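Local coordinates for protein polysaccharide Lyase Family 6 (Bacteroides cellulosilyticus, PDB 6QPS) that probably cleaves the mannuronic acid-rich parts of alginate as a calcium-binding family 6 polysaccharide lyase of a human gut bacterium, at residues K438-V448 and N459-R467. Sequence-based numbering, arbitrary orientation.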
loop_
_atom_site.group_PDB
_atom_site.type_symbol
_atom_site.label_atom_id
_atom_site.label_comp_id
_atom_site.label_asym_id
_atom_site.label_seq_id
_atom_site.Cartn_x
_atom_site.Cartn_y
_atom_site.Cartn_z
ATOM N N LYS A 438 -0.228 -15.038 -16.042
ATOM C CA LYS A 438 -0.758 -16.133 -15.244
ATOM C C LYS A 438 0.190 -16.488 -14.107
ATOM O O LYS A 438 -0.256 -16.696 -12.972
ATOM C CB LYS A 438 -1.043 -17.360 -16.109
ATOM C CG LYS A 438 -1.520 -18.552 -15.280
ATOM C CD LYS A 438 -2.126 -19.668 -16.121
ATOM C CE LYS A 438 -2.627 -20.812 -15.213
ATOM N NZ LYS A 438 -3.452 -20.363 -14.034
ATOM N N GLU A 439 1.496 -16.557 -14.380
ATOM C CA GLU A 439 2.447 -16.868 -13.316
ATOM C C GLU A 439 2.394 -15.824 -12.206
ATOM O O GLU A 439 2.415 -16.164 -11.019
ATOM C CB GLU A 439 3.867 -16.961 -13.879
ATOM C CG GLU A 439 4.107 -18.199 -14.736
ATOM C CD GLU A 439 5.444 -18.168 -15.460
ATOM O OE1 GLU A 439 6.241 -17.230 -15.230
ATOM O OE2 GLU A 439 5.691 -19.082 -16.277
ATOM N N ARG A 440 2.340 -14.544 -12.577
ATOM C CA ARG A 440 2.337 -13.467 -11.586
ATOM C C ARG A 440 1.071 -13.495 -10.738
ATOM O O ARG A 440 1.136 -13.380 -9.510
ATOM C CB ARG A 440 2.471 -12.122 -12.297
ATOM C CG ARG A 440 3.846 -11.853 -12.876
ATOM C CD ARG A 440 3.803 -10.650 -13.815
ATOM N NE ARG A 440 5.135 -10.291 -14.281
ATOM C CZ ARG A 440 5.891 -9.339 -13.732
ATOM N NH1 ARG A 440 5.461 -8.602 -12.707
ATOM N NH2 ARG A 440 7.105 -9.112 -14.230
ATOM N N ILE A 441 -0.091 -13.657 -11.370
ATOM C CA ILE A 441 -1.347 -13.704 -10.628
ATOM C C ILE A 441 -1.420 -14.963 -9.767
ATOM O O ILE A 441 -1.753 -14.901 -8.576
ATOM C CB ILE A 441 -2.530 -13.596 -11.603
ATOM C CG1 ILE A 441 -2.605 -12.186 -12.188
ATOM C CG2 ILE A 441 -3.827 -13.933 -10.889
ATOM C CD1 ILE A 441 -3.512 -12.084 -13.424
ATOM N N ASP A 442 -1.087 -16.121 -10.342
ATOM C CA ASP A 442 -1.082 -17.358 -9.563
ATOM C C ASP A 442 -0.224 -17.207 -8.310
ATOM O O ASP A 442 -0.607 -17.658 -7.223
ATOM C CB ASP A 442 -0.552 -18.515 -10.411
ATOM C CG ASP A 442 -1.569 -19.036 -11.432
ATOM O OD1 ASP A 442 -2.698 -18.504 -11.494
ATOM O OD2 ASP A 442 -1.210 -19.980 -12.167
ATOM N N ALA A 443 0.949 -16.579 -8.437
ATOM C CA ALA A 443 1.829 -16.469 -7.275
ATOM C C ALA A 443 1.241 -15.577 -6.189
ATOM O O ALA A 443 1.576 -15.749 -5.009
ATOM C CB ALA A 443 3.203 -15.933 -7.693
ATOM N N CYS A 444 0.415 -14.596 -6.551
ATOM C CA CYS A 444 -0.089 -13.659 -5.552
ATOM C C CYS A 444 -1.401 -14.092 -4.903
ATOM O O CYS A 444 -1.631 -13.768 -3.727
ATOM C CB CYS A 444 -0.276 -12.245 -6.115
ATOM S SG CYS A 444 -0.289 -10.925 -4.876
ATOM N N ILE A 445 -2.285 -14.811 -5.600
ATOM C CA ILE A 445 -3.638 -14.950 -5.064
ATOM C C ILE A 445 -3.902 -16.208 -4.246
ATOM O O ILE A 445 -4.901 -16.260 -3.518
ATOM C CB ILE A 445 -4.725 -14.799 -6.147
ATOM C CG1 ILE A 445 -4.697 -15.971 -7.137
ATOM C CG2 ILE A 445 -4.601 -13.459 -6.836
ATOM C CD1 ILE A 445 -5.873 -15.974 -8.135
ATOM N N PHE A 446 -3.078 -17.219 -4.343
ATOM C CA PHE A 446 -3.484 -18.461 -3.709
ATOM C C PHE A 446 -2.933 -18.628 -2.306
ATOM O O PHE A 446 -3.290 -19.607 -1.650
ATOM C CB PHE A 446 -3.186 -19.644 -4.614
ATOM C CG PHE A 446 -3.972 -19.611 -5.893
ATOM C CD1 PHE A 446 -3.320 -19.544 -7.113
ATOM C CD2 PHE A 446 -5.363 -19.635 -5.873
ATOM C CE1 PHE A 446 -4.035 -19.524 -8.288
ATOM C CE2 PHE A 446 -6.083 -19.592 -7.043
ATOM C CZ PHE A 446 -5.420 -19.543 -8.256
ATOM N N THR A 447 -2.163 -17.653 -1.808
ATOM C CA THR A 447 -1.645 -17.647 -0.450
ATOM C C THR A 447 -2.033 -16.378 0.316
ATOM O O THR A 447 -1.435 -16.073 1.354
ATOM C CB THR A 447 -0.122 -17.781 -0.563
ATOM O OG1 THR A 447 0.469 -17.577 0.713
ATOM C CG2 THR A 447 0.420 -16.780 -1.621
ATOM N N VAL A 448 -3.013 -15.633 -0.167
ATOM C CA VAL A 448 -3.370 -14.323 0.371
ATOM C C VAL A 448 -4.583 -14.448 1.278
ATOM O O VAL A 448 -5.528 -15.183 0.974
ATOM C CB VAL A 448 -3.649 -13.341 -0.791
ATOM C CG1 VAL A 448 -4.942 -13.656 -1.499
ATOM C CG2 VAL A 448 -3.649 -11.913 -0.290
ATOM N N ASN A 459 -13.686 -13.315 -3.523
ATOM C CA ASN A 459 -12.945 -12.298 -4.278
ATOM C C ASN A 459 -11.723 -12.905 -4.981
ATOM O O ASN A 459 -11.376 -12.507 -6.103
ATOM C CB ASN A 459 -12.431 -11.154 -3.379
ATOM C CG ASN A 459 -13.520 -10.258 -2.784
ATOM O OD1 ASN A 459 -13.224 -9.440 -1.884
ATOM N ND2 ASN A 459 -14.743 -10.377 -3.268
ATOM N N VAL A 460 -11.033 -13.836 -4.321
ATOM C CA VAL A 460 -9.905 -14.530 -4.946
ATOM C C VAL A 460 -10.387 -15.344 -6.135
ATOM O O VAL A 460 -9.759 -15.343 -7.201
ATOM C CB VAL A 460 -9.167 -15.406 -3.913
ATOM C CG1 VAL A 460 -8.257 -16.437 -4.616
ATOM C CG2 VAL A 460 -8.368 -14.533 -2.930
ATOM N N ASN A 461 -11.523 -16.036 -5.985
ATOM C CA ASN A 461 -12.066 -16.803 -7.103
ATOM C C ASN A 461 -12.450 -15.896 -8.270
ATOM O O ASN A 461 -12.286 -16.271 -9.438
ATOM C CB ASN A 461 -13.286 -17.602 -6.662
ATOM C CG ASN A 461 -13.898 -18.382 -7.801
ATOM O OD1 ASN A 461 -14.988 -18.057 -8.291
ATOM N ND2 ASN A 461 -13.189 -19.391 -8.258
ATOM N N HIS A 462 -12.936 -14.681 -7.973
ATOM C CA HIS A 462 -13.220 -13.732 -9.042
ATOM C C HIS A 462 -11.963 -13.411 -9.848
ATOM O O HIS A 462 -11.974 -13.462 -11.085
ATOM C CB HIS A 462 -13.849 -12.439 -8.521
ATOM C CG HIS A 462 -14.259 -11.535 -9.640
ATOM N ND1 HIS A 462 -15.517 -11.562 -10.199
ATOM C CD2 HIS A 462 -13.541 -10.652 -10.374
ATOM C CE1 HIS A 462 -15.561 -10.721 -11.218
ATOM N NE2 HIS A 462 -14.382 -10.137 -11.328
ATOM N N ILE A 463 -10.870 -13.060 -9.167
ATOM C CA ILE A 463 -9.622 -12.766 -9.879
ATOM C C ILE A 463 -9.206 -13.982 -10.700
ATOM O O ILE A 463 -8.889 -13.875 -11.889
ATOM C CB ILE A 463 -8.508 -12.348 -8.900
ATOM C CG1 ILE A 463 -8.855 -11.036 -8.193
ATOM C CG2 ILE A 463 -7.172 -12.212 -9.637
ATOM C CD1 ILE A 463 -7.900 -10.665 -7.029
ATOM N N ASP A 464 -9.219 -15.161 -10.065
ATOM C CA ASP A 464 -8.773 -16.391 -10.712
ATOM C C ASP A 464 -9.531 -16.644 -12.013
ATOM O O ASP A 464 -8.943 -17.106 -12.998
ATOM C CB ASP A 464 -8.968 -17.571 -9.747
ATOM C CG ASP A 464 -8.371 -18.882 -10.251
ATOM O OD1 ASP A 464 -7.395 -18.862 -11.008
ATOM O OD2 ASP A 464 -8.868 -19.950 -9.846
ATOM N N THR A 465 -10.840 -16.357 -12.038
ATOM C CA THR A 465 -11.687 -16.631 -13.201
ATOM C C THR A 465 -11.934 -15.420 -14.102
ATOM O O THR A 465 -12.678 -15.540 -15.085
ATOM C CB THR A 465 -13.031 -17.241 -12.767
ATOM O OG1 THR A 465 -13.697 -16.344 -11.871
ATOM C CG2 THR A 465 -12.809 -18.602 -12.090
ATOM N N ASN A 466 -11.340 -14.259 -13.796
ATOM C CA ASN A 466 -11.494 -13.025 -14.593
ATOM C C ASN A 466 -10.113 -12.359 -14.677
ATOM O O ASN A 466 -9.824 -11.294 -14.110
ATOM C CB ASN A 466 -12.529 -12.070 -13.992
ATOM C CG ASN A 466 -13.924 -12.675 -13.966
ATOM O OD1 ASN A 466 -14.721 -12.479 -14.881
ATOM N ND2 ASN A 466 -14.224 -13.421 -12.908
ATOM N N ARG A 467 -9.218 -12.983 -15.422
ATOM C CA ARG A 467 -7.847 -12.512 -15.497
ATOM C C ARG A 467 -7.658 -11.359 -16.464
ATOM O O ARG A 467 -8.582 -10.938 -17.168
ATOM C CB ARG A 467 -6.941 -13.686 -15.862
ATOM C CG ARG A 467 -6.594 -14.528 -14.643
ATOM C CD ARG A 467 -6.182 -15.932 -14.999
ATOM N NE ARG A 467 -6.136 -16.734 -13.784
ATOM C CZ ARG A 467 -5.046 -16.919 -13.052
ATOM N NH1 ARG A 467 -3.901 -16.361 -13.422
ATOM N NH2 ARG A 467 -5.104 -17.672 -11.959
ATOM O OXT ARG A 467 -6.545 -10.798 -16.502
#
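Arg467, the C-terminal residue, in the modelled conformer described here (one of two), pushes its guanidinium between Lys438 and Asp442 of one helix and Asp464 of the helix that precedes it. Its NH2 meets Asp442 OD1 at 2.6 Å, tilted out of the guanidinium plane and nearly along the C-O bond. The two flat groups stand almost perpendicular (85°); NH1 adds a weak bond to the same oxygen. Arg467 holds Asp464 along one edge, NH2 on OD1 at 2.8 Å and NE on the backbone O, which would hold the guanidinium's rotation. Lys438 NZ sits above the outer part of one guanidinium face, and Ile441 CG2 over the other, 3.5 Å from Arg467 NH1. Bent only at its last torsion (chi4 47°), Lys438 returns to Asp442 OD2 on the syn lone pair; the carboxylate is shared by two neighbouring cations. With an alanine here instead of Asp442, Lys438 and Arg467 would probably be left close together without the anion that joins them. The helices, antiparallel at 170°, form a C-terminal hairpin laid along the parallel beta-helix of this lyase, Ile463 reaching Phe200, Val235 and Phe237. Beneath the charges, Ile463 CG2 touches the CG2 atoms of Ile441 and Ile445, 4.0 Å from each. Phe446 turns its CZ edge to Asp464 OD1 (3.5 Å), ring and carboxylate nearly perpendicular, while Ile445 CG1 covers one ring face. Val448, just past the end of its helix, sets CG1 against Val460 CG2 at 3.8 Å.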